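Local coordinates for protein Hsp70/Hsp90 co-chaperone CNS1 (Saccharomyces cerevisiae, PDB 6HFM) that serves as a co-chaperone of Hsp90 and Hsp70, binding both chaperones and stimulating the ATPase activity of the Hsp70 SSA1 but not that of Hsp90, at residues V27-E32 with D59-V64; K100-M105 with V147-W152. All coordinates share one frame; numbering follows the deposited sequence. Where two conformers were deposited one is given.

How the interactions relate
Both contacts belong to the C-terminal wheel domain of the co-chaperone and reach its mixed sheet. Interaction 1 sets the loop segment 27-32, between strands 20-21 and 36-37, against strand 60-68; interaction 2 sets strand 101-106 against helix 146-155. Their centres lie about 21 Å apart and their nearest atoms about 9 Å, so they do not touch. Along the chain they come in series, 27-32 with 59-64 closing before 100-105 with 147-152 opens. Strand 47-55 pairs with 60-68 and with 139-145, which in turn pairs with 101-106; the two contacts therefore attach a loop and a helix to different strands of one connected sheet, consistent with one folded unit.

Interaction 1: V27-E32 with D59-V64; sequences VELLNE and DEFDFV
L29 lies over one face of the F63 ring: its CB stands 4.0 Å from the ring centroid and 4° off the normal, a centred CH-pi contact. With CG anti to the backbone N (chi1 175°), the ring of F63 reaches under that CB. The same leucine reaches on with CD1, which is 3.7 Å from CB of F63 and 4.2 Å from CE1 of F61, so one side chain spans two aromatic residues of the strand. L30 differs, its CD2 meeting CE1 of F63 at 3.7 Å at the edge of the ring. No hydrogen bond crosses; apart from the carbonyl O of L29, 3.6 Å from CZ of F63, the contact is made by carbon atoms. Behind it, the short 3-10 turn at 28-30 is braced by N31, whose ND2 donates to O of E28 at 2.8 Å, nearly in line with the carbonyl. Further out, V27 and L30 pack on L52 of strand 47-55, and D62, turned away, forms a salt bridge with R87. A G1 beta bulge, formed by D59 and E60 opposite Y55, opens the strand. The whole is surface packing of a 3-10 turn against strand 60-68 of the mixed sheet.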
ATOM      1  N   VAL A  27     -11.418  -6.174  -2.644  1.00 23.68           N
ATOM      2  CA  VAL A  27     -12.459  -5.220  -3.047  1.00 25.71           C
ATOM      3  C   VAL A  27     -12.682  -5.245  -4.561  1.00 24.91           C
ATOM      4  O   VAL A  27     -11.752  -5.505  -5.335  1.00 22.74           O
ATOM      5  CB  VAL A  27     -12.189  -3.766  -2.567  1.00 28.16           C
ATOM      6  CG1 VAL A  27     -12.212  -3.689  -1.048  1.00 31.15           C
ATOM      7  CG2 VAL A  27     -10.884  -3.202  -3.122  1.00 27.29           C
ATOM      8  N   GLU A  28     -13.920  -4.962  -4.972  1.00 27.53           N
ATOM      9  CA  GLU A  28     -14.315  -5.023  -6.386  1.00 30.28           C
ATOM     10  C   GLU A  28     -13.529  -4.051  -7.278  1.00 26.50           C
ATOM     11  O   GLU A  28     -13.341  -4.310  -8.460  1.00 27.70           O
ATOM     12  CB  GLU A  28     -15.828  -4.796  -6.528  1.00 37.96           C
ATOM     13  CG  GLU A  28     -16.667  -5.947  -5.976  1.00 46.74           C
ATOM     14  CD  GLU A  28     -18.133  -5.604  -5.752  1.00 58.14           C
ATOM     15  OE1 GLU A  28     -18.611  -4.575  -6.277  1.00 65.36           O
ATOM     16  OE2 GLU A  28     -18.815  -6.377  -5.042  1.00 65.18           O
ATOM     17  N   LEU A  29     -13.035  -2.957  -6.696  1.00 24.56           N
ATOM     18  CA  LEU A  29     -12.203  -2.000  -7.436  1.00 25.33           C
ATOM     19  C   LEU A  29     -10.917  -2.597  -8.019  1.00 24.19           C
ATOM     20  O   LEU A  29     -10.375  -2.047  -8.978  1.00 24.38           O
ATOM     21  CB  LEU A  29     -11.845  -0.802  -6.554  1.00 27.87           C
ATOM     22  CG  LEU A  29     -13.005   0.112  -6.147  1.00 30.97           C
ATOM     23  CD1 LEU A  29     -12.566   1.028  -5.022  1.00 32.23           C
ATOM     24  CD2 LEU A  29     -13.502   0.927  -7.332  1.00 33.23           C
ATOM     25  N   LEU A  30     -10.434  -3.702  -7.440  1.00 23.81           N
ATOM     26  CA  LEU A  30      -9.265  -4.433  -7.960  1.00 23.68           C
ATOM     27  C   LEU A  30      -9.577  -5.570  -8.960  1.00 26.10           C
ATOM     28  O   LEU A  30      -8.667  -6.324  -9.317  1.00 26.29           O
ATOM     29  CB  LEU A  30      -8.478  -5.036  -6.783  1.00 23.12           C
ATOM     30  CG  LEU A  30      -7.936  -4.105  -5.705  1.00 24.19           C
ATOM     31  CD1 LEU A  30      -7.368  -4.919  -4.555  1.00 25.38           C
ATOM     32  CD2 LEU A  30      -6.871  -3.178  -6.269  1.00 25.95           C
ATOM     33  N   ASN A  31     -10.827  -5.709  -9.418  1.00 27.56           N
ATOM     34  CA  ASN A  31     -11.222  -6.901 -10.199  1.00 29.91           C
ATOM     35  C   ASN A  31     -10.462  -7.083 -11.527  1.00 30.64           C
ATOM     36  O   ASN A  31     -10.258  -8.220 -11.970  1.00 29.40           O
ATOM     37  CB  ASN A  31     -12.739  -6.933 -10.454  1.00 31.62           C
ATOM     38  CG  ASN A  31     -13.170  -5.991 -11.565  1.00 32.96           C
ATOM     39  OD1 ASN A  31     -13.335  -6.406 -12.716  1.00 38.77           O
ATOM     40  ND2 ASN A  31     -13.333  -4.720 -11.237  1.00 36.89           N
ATOM     41  N   GLU A  32     -10.050  -5.975 -12.149  1.00 32.32           N
ATOM     42  CA  GLU A  32      -9.348  -6.017 -13.441  1.00 33.99           C
ATOM     43  C   GLU A  32      -7.874  -6.437 -13.323  1.00 29.86           C
ATOM     44  O   GLU A  32      -7.276  -6.866 -14.312  1.00 29.94           O
ATOM     45  CB  GLU A  32      -9.462  -4.670 -14.169  1.00 39.22           C
ATOM     46  CG  GLU A  32     -10.900  -4.250 -14.465  1.00 45.09           C
ATOM     47  CD  GLU A  32     -11.012  -2.848 -15.037  1.00 51.21           C
ATOM     48  OE1 GLU A  32     -10.432  -1.907 -14.447  1.00 57.67           O
ATOM     49  OE2 GLU A  32     -11.694  -2.681 -16.072  1.00 58.73           O
ATOM     50  N   ASP A  59     -13.037   5.321   9.291  1.00 30.41           N
ATOM     51  CA  ASP A  59     -13.875   4.380   8.520  1.00 31.85           C
ATOM     52  C   ASP A  59     -14.032   4.816   7.057  1.00 31.67           C
ATOM     53  O   ASP A  59     -15.141   4.968   6.539  1.00 32.05           O
ATOM     54  CB  ASP A  59     -15.248   4.179   9.188  1.00 28.32           C
ATOM     55  CG  ASP A  59     -16.029   2.985   8.619  1.00 18.04           C
ATOM     56  OD1 ASP A  59     -17.230   2.947   8.787  1.00 24.08           O
ATOM     57  OD2 ASP A  59     -15.405   2.098   7.977  1.00 32.13           O
ATOM     58  N   GLU A  60     -12.897   5.025   6.412  1.00 29.85           N
ATOM     59  CA  GLU A  60     -12.864   5.502   5.037  1.00 28.56           C
ATOM     60  C   GLU A  60     -11.655   4.907   4.350  1.00 26.02           C
ATOM     61  O   GLU A  60     -10.715   4.474   5.017  1.00 25.66           O
ATOM     62  CB  GLU A  60     -12.787   7.033   5.026  1.00 32.34           C
ATOM     63  CG  GLU A  60     -12.921   7.703   3.666  1.00 37.21           C
ATOM     64  CD  GLU A  60     -14.236   7.383   2.984  1.00 40.79           C
ATOM     65  OE1 GLU A  60     -15.209   8.135   3.199  1.00 41.91           O
ATOM     66  OE2 GLU A  60     -14.301   6.363   2.259  1.00 42.10           O
ATOM     67  N   PHE A  61     -11.700   4.866   3.022  1.00 24.36           N
ATOM     68  CA  PHE A  61     -10.527   4.522   2.223  1.00 23.51           C
ATOM     69  C   PHE A  61     -10.582   5.180   0.849  1.00 23.67           C
ATOM     70  O   PHE A  61     -11.656   5.561   0.373  1.00 24.46           O
ATOM     71  CB  PHE A  61     -10.329   2.991   2.123  1.00 24.94           C
ATOM     72  CG  PHE A  61     -11.278   2.288   1.184  1.00 24.96           C
ATOM     73  CD1 PHE A  61     -10.847   1.856  -0.071  1.00 26.14           C
ATOM     74  CD2 PHE A  61     -12.587   2.016   1.569  1.00 27.17           C
ATOM     75  CE1 PHE A  61     -11.711   1.190  -0.934  1.00 27.71           C
ATOM     76  CE2 PHE A  61     -13.457   1.350   0.709  1.00 28.48           C
ATOM     77  CZ  PHE A  61     -13.018   0.936  -0.541  1.00 29.01           C
ATOM     78  N   ASP A  62      -9.406   5.334   0.245  1.00 22.27           N
ATOM     79  CA  ASP A  62      -9.270   5.829  -1.121  1.00 22.42           C
ATOM     80  C   ASP A  62      -8.715   4.722  -2.003  1.00 21.46           C
ATOM     81  O   ASP A  62      -8.059   3.794  -1.520  1.00 20.82           O
ATOM     82  CB  ASP A  62      -8.301   7.014  -1.190  1.00 24.47           C
ATOM     83  CG  ASP A  62      -8.819   8.267  -0.515  1.00 26.57           C
ATOM     84  OD1 ASP A  62     -10.039   8.427  -0.328  1.00 31.78           O
ATOM     85  OD2 ASP A  62      -7.972   9.121  -0.178  1.00 29.46           O
ATOM     86  N   PHE A  63      -8.982   4.841  -3.297  1.00 20.96           N
ATOM     87  CA  PHE A  63      -8.422   3.964  -4.312  1.00 21.31           C
ATOM     88  C   PHE A  63      -7.727   4.811  -5.373  1.00 21.85           C
ATOM     89  O   PHE A  63      -8.327   5.737  -5.922  1.00 23.76           O
ATOM     90  CB  PHE A  63      -9.522   3.122  -4.954  1.00 22.99           C
ATOM     91  CG  PHE A  63      -9.043   2.269  -6.096  1.00 24.82           C
ATOM     92  CD1 PHE A  63      -8.232   1.172  -5.856  1.00 25.91           C
ATOM     93  CD2 PHE A  63      -9.389   2.573  -7.414  1.00 26.51           C
ATOM     94  CE1 PHE A  63      -7.778   0.382  -6.903  1.00 27.18           C
ATOM     95  CE2 PHE A  63      -8.943   1.782  -8.463  1.00 27.50           C
ATOM     96  CZ  PHE A  63      -8.134   0.688  -8.205  1.00 26.62           C
ATOM     97  N   VAL A  64      -6.465   4.491  -5.650  1.00 20.49           N
ATOM     98  CA  VAL A  64      -5.691   5.153  -6.697  1.00 21.14           C
ATOM     99  C   VAL A  64      -5.316   4.071  -7.703  1.00 20.51           C
ATOM    100  O   VAL A  64      -4.607   3.128  -7.363  1.00 21.84           O
ATOM    101  CB  VAL A  64      -4.440   5.844  -6.111  1.00 22.57           C
ATOM    102  CG1 VAL A  64      -3.613   6.510  -7.202  1.00 22.63           C
ATOM    103  CG2 VAL A  64      -4.854   6.881  -5.072  1.00 23.28           C
TER

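Interaction 2: K100-M105 with V147-W152; sequences KVLVFM and VESEGW
F104 and W152 meet where helix 146-155 packs beside strand 101-106 in the Cns1/TTC4 wheel domain. The axes of strand 101-105 and helix 147-152 approach to 8.7 Å, their N-to-C directions 37° apart, and strand 139-145, antiparallel partner of 101-106, leads directly into the helix. The aromatic pair is oblique, with centroids 5.7 Å apart and planes at 47°. Its closest point is CZ3 of W152, 3.8 Å from CD2 of F104. The indole gets there because CG of W152 is anti to its backbone N (chi1 180°), which carries the six-membered ring toward the strand. F104 instead has CG anti to its carbonyl carbon, and the far end of its ring, at CZ, lies 4.0 Å from CB of S149. Thus the phenyl ring bridges residues one helical turn apart, the tryptophan touching it near its root and the serine near its far end. With an alanine in place of F104 only CB would remain, and CZ3 of W152 and CB of S149 would probably lose the phenyl ring they pack on, opening a gap between helix and strand. The indole has further support, since it also meets the ring of Y142 and packs on P56, V144 and L112. S149 is buried and was modelled in two conformers; in one of them its OG hydrogen-bonds to O of K146, one turn back. Its CB also touches the strand at a second point, 4.1 Å from CD1 of L102. At the other end of the contact, a water molecule joins the backbones, donating to O of K100 at 2.8 Å and accepting from N of V147 at 3.2 Å.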
ATOM      1  N   LYS A 100       1.398  15.404  10.218  1.00 27.00           N
ATOM      2  CA  LYS A 100       0.760  14.826  11.408  1.00 26.70           C
ATOM      3  C   LYS A 100       0.363  13.351  11.291  1.00 25.56           C
ATOM      4  O   LYS A 100       0.060  12.733  12.306  1.00 24.78           O
ATOM      5  CB  LYS A 100      -0.460  15.655  11.814  1.00 28.04           C
ATOM      6  CG  LYS A 100      -0.112  17.063  12.265  1.00 30.64           C
ATOM      7  CD  LYS A 100      -1.364  17.890  12.487  1.00 34.78           C
ATOM      8  CE  LYS A 100      -1.019  19.274  13.012  1.00 39.16           C
ATOM      9  NZ  LYS A 100      -2.218  20.153  13.091  1.00 42.95           N
ATOM     10  N   VAL A 101       0.355  12.793  10.079  1.00 23.84           N
ATOM     11  CA  VAL A 101       0.039  11.362   9.906  1.00 22.07           C
ATOM     12  C   VAL A 101       1.295  10.504   9.861  1.00 21.77           C
ATOM     13  O   VAL A 101       2.367  10.975   9.475  1.00 23.73           O
ATOM     14  CB  VAL A 101      -0.827  11.063   8.653  1.00 22.98           C
ATOM     15  CG1 VAL A 101      -2.158  11.804   8.730  1.00 23.36           C
ATOM     16  CG2 VAL A 101      -0.098  11.363   7.342  1.00 23.21           C
ATOM     17  N   LEU A 102       1.145   9.247  10.274  1.00 19.30           N
ATOM     18  CA  LEU A 102       2.127   8.203   9.985  1.00 19.20           C
ATOM     19  C   LEU A 102       1.515   7.247   8.970  1.00 18.90           C
ATOM     20  O   LEU A 102       0.290   7.167   8.837  1.00 19.33           O
ATOM     21  CB  LEU A 102       2.513   7.454  11.260  1.00 21.10           C
ATOM     22  CG  LEU A 102       3.154   8.280  12.378  1.00 22.96           C
ATOM     23  CD1 LEU A 102       3.485   7.373  13.553  1.00 23.88           C
ATOM     24  CD2 LEU A 102       4.385   9.028  11.905  1.00 24.90           C
ATOM     25  N   VAL A 103       2.382   6.537   8.246  1.00 18.48           N
ATOM     26  CA  VAL A 103       1.961   5.560   7.241  1.00 18.08           C
ATOM     27  C   VAL A 103       2.450   4.183   7.692  1.00 17.00           C
ATOM     28  O   VAL A 103       3.632   4.010   7.998  1.00 19.08           O
ATOM     29  CB  VAL A 103       2.530   5.877   5.844  1.00 18.47           C
ATOM     30  CG1 VAL A 103       1.985   4.908   4.801  1.00 17.35           C
ATOM     31  CG2 VAL A 103       2.207   7.312   5.441  1.00 19.60           C
ATOM     32  N   PHE A 104       1.530   3.219   7.728  1.00 15.73           N
ATOM     33  CA  PHE A 104       1.826   1.839   8.097  1.00 16.02           C
ATOM     34  C   PHE A 104       1.499   0.885   6.954  1.00 15.24           C
ATOM     35  O   PHE A 104       0.607   1.144   6.145  1.00 15.30           O
ATOM     36  CB  PHE A 104       1.074   1.435   9.369  1.00 16.55           C
ATOM     37  CG  PHE A 104       1.432   2.269  10.563  1.00 17.46           C
ATOM     38  CD1 PHE A 104       2.526   1.943  11.349  1.00 17.80           C
ATOM     39  CD2 PHE A 104       0.694   3.402  10.881  1.00 19.56           C
ATOM     40  CE1 PHE A 104       2.876   2.721  12.438  1.00 18.93           C
ATOM     41  CE2 PHE A 104       1.034   4.184  11.974  1.00 20.95           C
ATOM     42  CZ  PHE A 104       2.130   3.843  12.754  1.00 20.31           C
ATOM     43  N   MET A 105       2.266  -0.200   6.877  1.00 15.62           N
ATOM     44  CA  MET A 105       2.024  -1.274   5.924  1.00 15.11           C
ATOM     45  C   MET A 105       2.137  -2.613   6.634  1.00 15.47           C
ATOM     46  O   MET A 105       2.911  -2.757   7.585  1.00 16.80           O
ATOM     47  CB  MET A 105       3.024  -1.200   4.769  1.00 15.52           C
ATOM     48  CG  MET A 105       2.883   0.082   3.953  1.00 16.62           C
ATOM     49  SD  MET A 105       4.069   0.297   2.607  1.00 20.18           S
ATOM     50  CE  MET A 105       3.381  -0.818   1.395  1.00 20.09           C
ATOM     51  N   VAL A 147      -0.800  10.911  16.727  1.00 24.90           N
ATOM     52  CA  VAL A 147      -1.400  10.936  18.070  1.00 26.90           C
ATOM     53  C   VAL A 147      -2.407   9.801  18.347  1.00 26.58           C
ATOM     54  O   VAL A 147      -2.718   9.538  19.506  1.00 28.67           O
ATOM     55  CB  VAL A 147      -2.026  12.317  18.412  1.00 28.66           C
ATOM     56  CG1 VAL A 147      -0.962  13.412  18.342  1.00 29.70           C
ATOM     57  CG2 VAL A 147      -3.224  12.651  17.527  1.00 30.20           C
ATOM     58  N   GLU A 148      -2.923   9.152  17.298  1.00 24.53           N
ATOM     59  CA  GLU A 148      -3.792   7.972  17.436  1.00 26.13           C
ATOM     60  C   GLU A 148      -3.091   6.641  17.115  1.00 24.01           C
ATOM     61  O   GLU A 148      -3.710   5.582  17.243  1.00 24.02           O
ATOM     62  CB  GLU A 148      -5.013   8.109  16.518  1.00 29.20           C
ATOM     63  CG  GLU A 148      -5.846   9.355  16.762  1.00 33.43           C
ATOM     64  CD  GLU A 148      -7.155   9.338  15.993  1.00 37.67           C
ATOM     65  OE1 GLU A 148      -8.012   8.478  16.286  1.00 43.06           O
ATOM     66  OE2 GLU A 148      -7.331  10.190  15.099  1.00 39.68           O
ATOM     67  N   SER A 149      -1.810   6.689  16.741  1.00 22.83           N
ATOM     68  CA  SER A 149      -1.115   5.515  16.201  0.50 22.28           C
ATOM     69  C   SER A 149      -0.853   4.430  17.251  1.00 22.84           C
ATOM     70  O   SER A 149      -1.033   3.243  16.974  1.00 24.07           O
ATOM     71  CB  SER A 149       0.196   5.926  15.515  0.50 21.58           C
ATOM     72  OG  SER A 149       1.091   6.546  16.417  0.50 21.23           O
ATOM     73  N   GLU A 150      -0.431   4.832  18.451  1.00 24.21           N
ATOM     74  CA  GLU A 150      -0.162   3.850  19.521  1.00 27.43           C
ATOM     75  C   GLU A 150      -1.408   3.036  19.880  1.00 26.05           C
ATOM     76  O   GLU A 150      -1.336   1.810  20.009  1.00 26.77           O
ATOM     77  CB  GLU A 150       0.460   4.524  20.750  1.00 32.53           C
ATOM     78  CG  GLU A 150       1.959   4.777  20.578  1.00 39.87           C
ATOM     79  CD  GLU A 150       2.472   6.023  21.281  1.00 47.84           C
ATOM     80  OE1 GLU A 150       3.428   6.635  20.756  1.00 55.95           O
ATOM     81  OE2 GLU A 150       1.935   6.394  22.350  1.00 56.37           O
ATOM     82  N   GLY A 151      -2.547   3.715  19.999  1.00 24.66           N
ATOM     83  CA  GLY A 151      -3.828   3.057  20.243  1.00 25.66           C
ATOM     84  C   GLY A 151      -4.280   2.148  19.110  1.00 24.57           C
ATOM     85  O   GLY A 151      -4.764   1.033  19.347  1.00 25.81           O
ATOM     86  N   TRP A 152      -4.116   2.611  17.876  1.00 23.05           N
ATOM     87  CA  TRP A 152      -4.491   1.818  16.706  1.00 22.33           C
ATOM     88  C   TRP A 152      -3.615   0.564  16.553  1.00 21.71           C
ATOM     89  O   TRP A 152      -4.133  -0.517  16.265  1.00 22.66           O
ATOM     90  CB  TRP A 152      -4.461   2.670  15.427  1.00 23.28           C
ATOM     91  CG  TRP A 152      -4.837   1.878  14.214  1.00 22.75           C
ATOM     92  CD1 TRP A 152      -6.078   1.423  13.883  1.00 23.37           C
ATOM     93  CD2 TRP A 152      -3.949   1.399  13.202  1.00 21.83           C
ATOM     94  NE1 TRP A 152      -6.026   0.701  12.718  1.00 23.08           N
ATOM     95  CE2 TRP A 152      -4.730   0.670  12.274  1.00 22.87           C
ATOM     96  CE3 TRP A 152      -2.570   1.521  12.982  1.00 22.53           C
ATOM     97  CZ2 TRP A 152      -4.175   0.065  11.139  1.00 21.81           C
ATOM     98  CZ3 TRP A 152      -2.020   0.926  11.851  1.00 22.37           C
ATOM     99  CH2 TRP A 152      -2.826   0.204  10.946  1.00 22.83           C
TER
HETATM  100  O   HOH W   1      -0.942  13.437  14.847  1.00 30.17           O